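Local coordinates for HIGH affinity ribose transport protein RBSD (Bacillus subtilis, PDB 1OGD), which probably catalyses the interconversion of the beta-pyranose and beta-furanose forms of D-ribose, working as a decamer built from two pentamers, at residues F51-A59 against E79-F88; M62-I73 against Y120-L130. All coordinates share one frame; numbering follows the deposited sequence.

How the interactions relate
Interaction 1 packs helix 51-61 beside helix 78-87, and interaction 2 pairs the neighbouring antiparallel strands 64-70 and 123-127 of the six-stranded mixed sheet; their centres lie about 10 Å apart. Along the chain the segments alternate: helix 51-61 runs into strand 64-70, helices 72-76 and 78-87 follow, and strand 123-127 comes last. The two contacts also touch. Phe51 CZ rests 3.8 Å from Cys123 SG, and Phe88 CZ lies 3.7 Å from Leu125 CD2, which places the helix pair on the sheet face carrying Val67, Cys123 and Leu125. Phe51 further packs against Ala121, joining the helical layer to the ribose-binding loop at residues 120-122.

Interaction 1. Residues F51-A59 against E79-F88; sequences FQDTAAVLA and ENAKFLENLF
Gln52 and Phe83 meet as a flat stack and bury more surface here than any other residues, with Phe51 next. The Gln52 amide lies over the Phe83 ring with the planes only 20° apart, and its CD comes within 3.4 Å of Phe83 CD1. Gln52 CB sits over the same ring, 3.6 Å from the centroid and close to the ring normal, which meets the geometry of a CH-pi contact. Phe83 reaches across because its CG stands anti to the backbone N, and the ring edge then meets the methyl groups of Ala55 and Ala56. Cutting Phe83 back to an alanine is likely to open a gap between the helices and leave the Gln52 amide without the ring it lies on. The amide nitrogen of Gln52 also gives a weak, bent hydrogen bond to Asn80 OD1 (NE2 to OD1 3.2 Å, 129° at the hydrogen). A water links that same OD1 to the backbone N of Gln52, while Asn80 ND2 is held by Asn77. Deeper in, Phe51 presents its ring edge to Leu84, with CZ 3.9 Å from Leu84 CD2; Ile26 of strand 23-27 also touches Phe51. Farther along, Ala59 CB lies 4.0 Å from Leu87 CD1 and equally close to Phe88 CZ. The local axes run 12° from parallel at a closest approach of 10.7 Å, wide enough for aromatic side chains to fill the interface. Such near-parallel helices, side by side on one face of a beta-sheet, are characteristic of a layered alpha/beta fold, here that of the RbsD/FucU family.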
loop_
_atom_site.group_PDB
_atom_site.type_symbol
_atom_site.label_atom_id
_atom_site.label_comp_id
_atom_site.label_asym_id
_atom_site.label_seq_id
_atom_site.Cartn_x
_atom_site.Cartn_y
_atom_site.Cartn_z
ATOM N N PHE A 51 33.662 -9.443 6.162
ATOM C CA PHE A 51 33.250 -10.207 4.995
ATOM C C PHE A 51 33.407 -11.704 5.252
ATOM O O PHE A 51 32.516 -12.502 4.946
ATOM C CB PHE A 51 34.108 -9.815 3.795
ATOM C CG PHE A 51 33.860 -10.649 2.575
ATOM C CD1 PHE A 51 32.722 -10.453 1.797
ATOM C CD2 PHE A 51 34.771 -11.632 2.195
ATOM C CE1 PHE A 51 32.493 -11.221 0.657
ATOM C CE2 PHE A 51 34.554 -12.408 1.059
ATOM C CZ PHE A 51 33.412 -12.203 0.285
ATOM N N GLN A 52 34.552 -12.081 5.813
ATOM C CA GLN A 52 34.827 -13.483 6.089
ATOM C C GLN A 52 33.823 -14.087 7.053
ATOM O O GLN A 52 33.294 -15.163 6.800
ATOM C CB GLN A 52 36.241 -13.653 6.652
ATOM C CG GLN A 52 37.318 -13.031 5.786
ATOM C CD GLN A 52 38.706 -13.517 6.142
ATOM O OE1 GLN A 52 38.980 -13.861 7.292
ATOM N NE2 GLN A 52 39.596 -13.534 5.155
ATOM N N ASP A 53 33.559 -13.400 8.158
ATOM C CA ASP A 53 32.613 -13.917 9.135
ATOM C C ASP A 53 31.226 -14.104 8.550
ATOM O O ASP A 53 30.576 -15.120 8.796
ATOM C CB ASP A 53 32.537 -12.999 10.351
ATOM C CG ASP A 53 33.820 -13.003 11.154
ATOM O OD1 ASP A 53 34.477 -14.065 11.209
ATOM O OD2 ASP A 53 34.167 -11.957 11.738
ATOM N N THR A 54 30.773 -13.133 7.766
ATOM C CA THR A 54 29.451 -13.231 7.168
ATOM C C THR A 54 29.382 -14.373 6.157
ATOM O O THR A 54 28.442 -15.163 6.165
ATOM C CB THR A 54 29.063 -11.901 6.496
ATOM O OG1 THR A 54 29.152 -10.847 7.463
ATOM C CG2 THR A 54 27.633 -11.962 5.970
ATOM N N ALA A 55 30.383 -14.465 5.291
ATOM C CA ALA A 55 30.423 -15.519 4.288
ATOM C C ALA A 55 30.457 -16.909 4.939
ATOM O O ALA A 55 29.852 -17.858 4.433
ATOM C CB ALA A 55 31.641 -15.325 3.382
ATOM N N ALA A 56 31.157 -17.025 6.065
ATOM C CA ALA A 56 31.261 -18.306 6.760
ATOM C C ALA A 56 29.902 -18.780 7.274
ATOM O O ALA A 56 29.551 -19.952 7.128
ATOM C CB ALA A 56 32.243 -18.191 7.912
ATOM N N VAL A 57 29.143 -17.870 7.879
ATOM C CA VAL A 57 27.826 -18.217 8.397
ATOM C C VAL A 57 26.892 -18.631 7.264
ATOM O O VAL A 57 26.188 -19.640 7.366
ATOM C CB VAL A 57 27.187 -17.035 9.160
ATOM C CG1 VAL A 57 25.760 -17.389 9.564
ATOM C CG2 VAL A 57 28.007 -16.714 10.398
ATOM N N LEU A 58 26.884 -17.858 6.182
ATOM C CA LEU A 58 26.022 -18.176 5.048
ATOM C C LEU A 58 26.370 -19.533 4.444
ATOM O O LEU A 58 25.486 -20.293 4.046
ATOM C CB LEU A 58 26.117 -17.086 3.971
ATOM C CG LEU A 58 25.050 -15.977 3.987
ATOM C CD1 LEU A 58 23.664 -16.606 4.000
ATOM C CD2 LEU A 58 25.212 -15.092 5.196
ATOM N N ALA A 59 27.664 -19.833 4.387
ATOM C CA ALA A 59 28.137 -21.091 3.829
ATOM C C ALA A 59 27.545 -22.306 4.543
ATOM O O ALA A 59 27.209 -23.302 3.906
ATOM C CB ALA A 59 29.672 -21.143 3.886
ATOM N N GLU A 79 43.953 -11.447 0.517
ATOM C CA GLU A 79 43.572 -12.199 1.705
ATOM C C GLU A 79 42.150 -12.751 1.603
ATOM O O GLU A 79 41.929 -13.946 1.803
ATOM C CB GLU A 79 43.697 -11.329 2.957
ATOM C CG GLU A 79 43.526 -12.111 4.249
ATOM C CD GLU A 79 43.530 -11.226 5.481
ATOM O OE1 GLU A 79 42.616 -10.384 5.615
ATOM O OE2 GLU A 79 44.449 -11.375 6.317
ATOM N N ASN A 80 41.187 -11.888 1.291
ATOM C CA ASN A 80 39.803 -12.329 1.171
ATOM C C ASN A 80 39.588 -13.187 -0.069
ATOM O O ASN A 80 38.643 -13.972 -0.134
ATOM C CB ASN A 80 38.862 -11.125 1.151
ATOM C CG ASN A 80 38.746 -10.463 2.505
ATOM O OD1 ASN A 80 38.334 -11.091 3.479
ATOM N ND2 ASN A 80 39.111 -9.191 2.576
ATOM N N ALA A 81 40.470 -13.041 -1.051
ATOM C CA ALA A 81 40.378 -13.829 -2.275
ATOM C C ALA A 81 40.711 -15.284 -1.954
ATOM O O ALA A 81 40.111 -16.211 -2.510
ATOM C CB ALA A 81 41.346 -13.287 -3.319
ATOM N N LYS A 82 41.674 -15.477 -1.054
ATOM C CA LYS A 82 42.092 -16.818 -0.647
ATOM C C LYS A 82 41.027 -17.442 0.243
ATOM O O LYS A 82 40.724 -18.631 0.130
ATOM C CB LYS A 82 43.417 -16.765 0.121
ATOM C CG LYS A 82 44.602 -16.267 -0.687
ATOM C CD LYS A 82 45.901 -16.408 0.108
ATOM C CE LYS A 82 47.089 -15.794 -0.628
ATOM N NZ LYS A 82 47.324 -16.403 -1.974
ATOM N N PHE A 83 40.469 -16.631 1.134
ATOM C CA PHE A 83 39.429 -17.089 2.041
ATOM C C PHE A 83 38.333 -17.780 1.236
ATOM O O PHE A 83 37.926 -18.896 1.556
ATOM C CB PHE A 83 38.837 -15.903 2.796
ATOM C CG PHE A 83 37.768 -16.284 3.770
ATOM C CD1 PHE A 83 38.094 -16.681 5.060
ATOM C CD2 PHE A 83 36.428 -16.255 3.394
ATOM C CE1 PHE A 83 37.103 -17.042 5.966
ATOM C CE2 PHE A 83 35.429 -16.616 4.289
ATOM C CZ PHE A 83 35.768 -17.009 5.579
ATOM N N LEU A 84 37.867 -17.106 0.187
ATOM C CA LEU A 84 36.822 -17.634 -0.684
ATOM C C LEU A 84 37.195 -18.969 -1.317
ATOM O O LEU A 84 36.411 -19.919 -1.283
ATOM C CB LEU A 84 36.499 -16.634 -1.795
ATOM C CG LEU A 84 35.659 -15.413 -1.425
ATOM C CD1 LEU A 84 35.446 -14.549 -2.665
ATOM C CD2 LEU A 84 34.323 -15.870 -0.852
ATOM N N GLU A 85 38.384 -19.025 -1.912
ATOM C CA GLU A 85 38.871 -20.244 -2.554
ATOM C C GLU A 85 38.878 -21.389 -1.545
ATOM O O GLU A 85 38.455 -22.502 -1.849
ATOM C CB GLU A 85 40.288 -20.026 -3.092
ATOM C CG GLU A 85 40.397 -19.014 -4.228
ATOM C CD GLU A 85 39.925 -19.569 -5.560
ATOM O OE1 GLU A 85 40.481 -20.596 -6.007
ATOM O OE2 GLU A 85 39.003 -18.981 -6.166
ATOM N N ASN A 86 39.356 -21.096 -0.341
ATOM C CA ASN A 86 39.435 -22.080 0.733
ATOM C C ASN A 86 38.067 -22.474 1.274
ATOM O O ASN A 86 37.799 -23.656 1.487
ATOM C CB ASN A 86 40.297 -21.535 1.876
ATOM C CG ASN A 86 41.765 -21.412 1.494
ATOM O OD1 ASN A 86 42.538 -20.731 2.171
ATOM N ND2 ASN A 86 42.158 -22.082 0.414
ATOM N N LEU A 87 37.203 -21.486 1.500
ATOM C CA LEU A 87 35.866 -21.750 2.023
ATOM C C LEU A 87 35.005 -22.530 1.035
ATOM O O LEU A 87 34.310 -23.468 1.420
ATOM C CB LEU A 87 35.166 -20.434 2.398
ATOM C CG LEU A 87 33.709 -20.528 2.880
ATOM C CD1 LEU A 87 33.620 -21.446 4.088
ATOM C CD2 LEU A 87 33.187 -19.142 3.228
ATOM N N PHE A 88 35.048 -22.154 -0.237
ATOM C CA PHE A 88 34.246 -22.849 -1.235
ATOM C C PHE A 88 35.076 -23.769 -2.127
ATOM O O PHE A 88 35.101 -23.628 -3.352
ATOM C CB PHE A 88 33.457 -21.835 -2.068
ATOM C CG PHE A 88 32.486 -21.021 -1.253
ATOM C CD1 PHE A 88 32.823 -19.749 -0.807
ATOM C CD2 PHE A 88 31.251 -21.552 -0.891
ATOM C CE1 PHE A 88 31.944 -19.017 -0.008
ATOM C CE2 PHE A 88 30.364 -20.827 -0.091
ATOM C CZ PHE A 88 30.713 -19.558 0.352
HETATM O O HOH W 1 37.035 -10.034 5.996
#

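Interaction 2. Residues M62-I73 against Y120-L130; sequences MAVEKVIAAAEI and YANCILQAGVL. With RIP (beta-D-ribopyranose), chain G.
Backbone hydrogen bonds join Ile68 to Ile124 in both directions (Ile68 N to Ile124 O 2.9 Å, Ile124 N to Ile68 O 2.8 Å), defining an antiparallel hydrogen-bonded pair. Gln126 N donates to Lys66 O at 2.8 Å, while Gln126 O accepts from Glu65 N at 2.9 Å. Glu65 and Lys66 thus both face Gln126, a classic beta bulge that shifts the register by one. Here, at the opposite end from Tyr120, Glu65 OE1 bonds to His20 of its own chain, the inferred proton donor. Beyond the bulge, Gly128 N donates to Ala63 O at 2.7 Å. In the apolar packing, Val67 and Leu125 point the same way on one face (CG1 to CD2 4.1 Å), and Met62 reaches in from the preceding loop, CE 3.7 Å from Leu125 CB. At the sugar end, Glu72 CB makes a CH-pi contact over one Tyr120 face, 3.6 Å from the centroid, and ribose C4 lies over the opposite face. Tyr120 N adds a weak hydrogen bond to ribose O3; Asp28, His98 and His20 of a neighbouring subunit also bond the sugar. One water spans Ala70 N, Tyr120 O and Asn122 O. Strand 92-96 borders strand 64-70, with Glu94 salt-bridged to Lys66; strand 23-27 borders strand 123-127, and helix 98-104 packs on Ile68 and Ile124.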
loop_
_atom_site.group_PDB
_atom_site.type_symbol
_atom_site.label_atom_id
_atom_site.label_comp_id
_atom_site.label_asym_id
_atom_site.label_seq_id
_atom_site.Cartn_x
_atom_site.Cartn_y
_atom_site.Cartn_z
ATOM N N MET A 62 23.365 -22.268 3.997
ATOM C CA MET A 62 22.870 -22.278 2.633
ATOM C C MET A 62 23.659 -23.223 1.741
ATOM O O MET A 62 24.886 -23.246 1.791
ATOM C CB MET A 62 22.968 -20.856 2.078
ATOM C CG MET A 62 22.554 -20.680 0.643
ATOM S SD MET A 62 22.916 -18.992 0.085
ATOM C CE MET A 62 22.919 -19.251 -1.638
ATOM N N ALA A 63 22.952 -23.999 0.927
ATOM C CA ALA A 63 23.601 -24.905 -0.008
ATOM C C ALA A 63 24.015 -24.079 -1.232
ATOM O O ALA A 63 23.169 -23.635 -2.011
ATOM C CB ALA A 63 22.643 -26.012 -0.420
ATOM N N VAL A 64 25.319 -23.875 -1.395
ATOM C CA VAL A 64 25.849 -23.094 -2.510
ATOM C C VAL A 64 26.440 -23.980 -3.605
ATOM O O VAL A 64 27.284 -24.832 -3.323
ATOM C CB VAL A 64 26.950 -22.135 -2.019
ATOM C CG1 VAL A 64 27.436 -21.269 -3.166
ATOM C CG2 VAL A 64 26.421 -21.281 -0.860
ATOM N N GLU A 65 26.004 -23.785 -4.848
ATOM C CA GLU A 65 26.537 -24.581 -5.952
ATOM C C GLU A 65 27.525 -23.803 -6.813
ATOM O O GLU A 65 28.240 -24.386 -7.624
ATOM C CB GLU A 65 25.417 -25.125 -6.845
ATOM C CG GLU A 65 24.556 -24.071 -7.519
ATOM C CD GLU A 65 23.699 -24.646 -8.639
ATOM O OE1 GLU A 65 23.389 -25.859 -8.593
ATOM O OE2 GLU A 65 23.324 -23.884 -9.558
ATOM N N LYS A 66 27.576 -22.487 -6.633
ATOM C CA LYS A 66 28.488 -21.661 -7.417
ATOM C C LYS A 66 28.683 -20.298 -6.765
ATOM O O LYS A 66 27.732 -19.703 -6.253
ATOM C CB LYS A 66 27.944 -21.484 -8.835
ATOM C CG LYS A 66 28.826 -20.663 -9.756
ATOM C CD LYS A 66 28.170 -20.524 -11.121
ATOM C CE LYS A 66 29.014 -19.693 -12.069
ATOM N NZ LYS A 66 28.348 -19.523 -13.393
ATOM N N VAL A 67 29.921 -19.817 -6.784
ATOM C CA VAL A 67 30.257 -18.526 -6.203
ATOM C C VAL A 67 30.764 -17.625 -7.319
ATOM O O VAL A 67 31.435 -18.089 -8.244
ATOM C CB VAL A 67 31.362 -18.659 -5.134
ATOM C CG1 VAL A 67 31.576 -17.324 -4.440
ATOM C CG2 VAL A 67 30.985 -19.736 -4.120
ATOM N N ILE A 68 30.435 -16.340 -7.239
ATOM C CA ILE A 68 30.861 -15.384 -8.252
ATOM C C ILE A 68 31.464 -14.164 -7.575
ATOM O O ILE A 68 30.852 -13.567 -6.691
ATOM C CB ILE A 68 29.671 -14.943 -9.134
ATOM C CG1 ILE A 68 29.009 -16.172 -9.754
ATOM C CG2 ILE A 68 30.147 -14.002 -10.232
ATOM C CD1 ILE A 68 27.740 -15.873 -10.517
ATOM N N ALA A 69 32.679 -13.812 -7.981
ATOM C CA ALA A 69 33.371 -12.656 -7.426
ATOM C C ALA A 69 34.007 -11.875 -8.570
ATOM O O ALA A 69 34.047 -12.348 -9.701
ATOM C CB ALA A 69 34.439 -13.109 -6.436
ATOM N N ALA A 70 34.492 -10.675 -8.281
ATOM C CA ALA A 70 35.127 -9.858 -9.306
ATOM C C ALA A 70 36.610 -10.215 -9.379
ATOM O O ALA A 70 37.261 -10.396 -8.349
ATOM C CB ALA A 70 34.957 -8.374 -8.984
ATOM N N ALA A 71 37.135 -10.319 -10.596
ATOM C CA ALA A 71 38.544 -10.652 -10.797
ATOM C C ALA A 71 39.431 -9.716 -9.976
ATOM O O ALA A 71 40.421 -10.143 -9.378
ATOM C CB ALA A 71 38.899 -10.545 -12.278
ATOM N N GLU A 72 39.053 -8.443 -9.943
ATOM C CA GLU A 72 39.795 -7.427 -9.207
ATOM C C GLU A 72 40.146 -7.822 -7.778
ATOM O O GLU A 72 41.133 -7.333 -7.224
ATOM C CB GLU A 72 39.010 -6.112 -9.168
ATOM C CG GLU A 72 38.874 -5.397 -10.503
ATOM C CD GLU A 72 37.836 -6.016 -11.413
ATOM O OE1 GLU A 72 37.577 -5.434 -12.487
ATOM O OE2 GLU A 72 37.276 -7.078 -11.062
ATOM N N ILE A 73 39.344 -8.695 -7.175
ATOM C CA ILE A 73 39.597 -9.104 -5.796
ATOM C C ILE A 73 40.935 -9.828 -5.628
ATOM O O ILE A 73 41.593 -9.691 -4.598
ATOM C CB ILE A 73 38.456 -10.004 -5.252
ATOM C CG1 ILE A 73 38.549 -10.080 -3.727
ATOM C CG2 ILE A 73 38.544 -11.399 -5.857
ATOM C CD1 ILE A 73 37.462 -10.911 -3.082
ATOM N N TYR A 120 36.748 -4.576 -3.215
ATOM C CA TYR A 120 36.119 -5.716 -3.872
ATOM C C TYR A 120 35.805 -6.939 -3.014
ATOM O O TYR A 120 35.865 -8.076 -3.489
ATOM C CB TYR A 120 36.959 -6.129 -5.081
ATOM C CG TYR A 120 37.316 -4.958 -5.971
ATOM C CD1 TYR A 120 38.464 -4.200 -5.733
ATOM C CD2 TYR A 120 36.477 -4.576 -7.021
ATOM C CE1 TYR A 120 38.766 -3.088 -6.519
ATOM C CE2 TYR A 120 36.768 -3.469 -7.810
ATOM C CZ TYR A 120 37.913 -2.729 -7.554
ATOM O OH TYR A 120 38.202 -1.630 -8.330
ATOM N N ALA A 121 35.465 -6.705 -1.754
ATOM C CA ALA A 121 35.107 -7.798 -0.868
ATOM C C ALA A 121 33.610 -8.050 -1.053
ATOM O O ALA A 121 32.816 -7.762 -0.161
ATOM C CB ALA A 121 35.404 -7.429 0.579
ATOM N N ASN A 122 33.242 -8.562 -2.228
ATOM C CA ASN A 122 31.849 -8.868 -2.552
ATOM C C ASN A 122 31.768 -10.200 -3.286
ATOM O O ASN A 122 32.680 -10.569 -4.022
ATOM C CB ASN A 122 31.226 -7.817 -3.488
ATOM C CG ASN A 122 31.505 -6.391 -3.062
ATOM O OD1 ASN A 122 32.370 -5.725 -3.633
ATOM N ND2 ASN A 122 30.775 -5.911 -2.062
ATOM N N CYS A 123 30.673 -10.921 -3.098
ATOM C CA CYS A 123 30.491 -12.172 -3.819
ATOM C C CYS A 123 29.022 -12.542 -3.905
ATOM O O CYS A 123 28.216 -12.155 -3.059
ATOM C CB CYS A 123 31.275 -13.314 -3.164
ATOM S SG CYS A 123 30.584 -13.920 -1.629
ATOM N N ILE A 124 28.687 -13.284 -4.950
ATOM C CA ILE A 124 27.332 -13.750 -5.171
ATOM C C ILE A 124 27.313 -15.252 -4.916
ATOM O O ILE A 124 28.144 -15.991 -5.457
ATOM C CB ILE A 124 26.881 -13.497 -6.627
ATOM C CG1 ILE A 124 26.649 -12.000 -6.845
ATOM C CG2 ILE A 124 25.622 -14.299 -6.936
ATOM C CD1 ILE A 124 26.354 -11.634 -8.293
ATOM N N LEU A 125 26.386 -15.699 -4.076
ATOM C CA LEU A 125 26.258 -17.123 -3.794
ATOM C C LEU A 125 25.046 -17.622 -4.565
ATOM O O LEU A 125 23.944 -17.092 -4.410
ATOM C CB LEU A 125 26.051 -17.372 -2.298
ATOM C CG LEU A 125 27.116 -16.841 -1.340
ATOM C CD1 LEU A 125 26.748 -17.223 0.086
ATOM C CD2 LEU A 125 28.479 -17.403 -1.714
ATOM N N GLN A 126 25.254 -18.621 -5.415
ATOM C CA GLN A 126 24.165 -19.184 -6.196
ATOM C C GLN A 126 23.672 -20.453 -5.511
ATOM O O GLN A 126 24.434 -21.402 -5.307
ATOM C CB GLN A 126 24.630 -19.500 -7.616
ATOM C CG GLN A 126 23.484 -19.765 -8.576
ATOM C CD GLN A 126 23.953 -19.977 -9.997
ATOM O OE1 GLN A 126 24.179 -21.110 -10.427
ATOM N NE2 GLN A 126 24.117 -18.884 -10.736
ATOM N N ALA A 127 22.390 -20.456 -5.160
ATOM C CA ALA A 127 21.766 -21.574 -4.463
ATOM C C ALA A 127 21.784 -22.902 -5.209
ATOM O O ALA A 127 21.490 -22.970 -6.401
ATOM C CB ALA A 127 20.328 -21.214 -4.103
ATOM N N GLY A 128 22.125 -23.961 -4.484
ATOM C CA GLY A 128 22.136 -25.282 -5.081
ATOM C C GLY A 128 20.828 -25.964 -4.739
ATOM O O GLY A 128 19.838 -25.292 -4.447
ATOM N N VAL A 129 20.808 -27.291 -4.769
ATOM C CA VAL A 129 19.597 -28.032 -4.441
ATOM C C VAL A 129 19.941 -29.161 -3.463
ATOM O O VAL A 129 21.050 -29.704 -3.496
ATOM C CB VAL A 129 18.932 -28.583 -5.731
ATOM C CG1 VAL A 129 19.843 -29.592 -6.399
ATOM C CG2 VAL A 129 17.570 -29.180 -5.409
ATOM N N LEU A 130 18.996 -29.499 -2.586
ATOM C CA LEU A 130 19.211 -30.534 -1.574
ATOM C C LEU A 130 18.903 -31.970 -1.999
ATOM O O LEU A 130 18.902 -32.874 -1.168
ATOM C CB LEU A 130 18.403 -30.205 -0.320
ATOM C CG LEU A 130 18.759 -28.892 0.374
ATOM C CD1 LEU A 130 17.797 -28.639 1.525
ATOM C CD2 LEU A 130 20.197 -28.954 0.869
HETATM C C1 RIP G . 32.261 -0.480 -4.777
HETATM C C2 RIP G . 32.681 -1.592 -3.850
HETATM C C3 RIP G . 33.963 -2.226 -4.366
HETATM C C4 RIP G . 35.093 -1.233 -4.605
HETATM C C5 RIP G . 34.567 -0.155 -5.546
HETATM O O1 RIP G . 31.811 -0.984 -6.018
HETATM O O2 RIP G . 32.867 -1.033 -2.567
HETATM O O3 RIP G . 34.384 -3.249 -3.502
HETATM O O4 RIP G . 35.495 -0.614 -3.399
HETATM O O5 RIP G . 33.341 0.444 -5.074
HETATM O O HOH W 2 34.468 -9.440 -5.651
#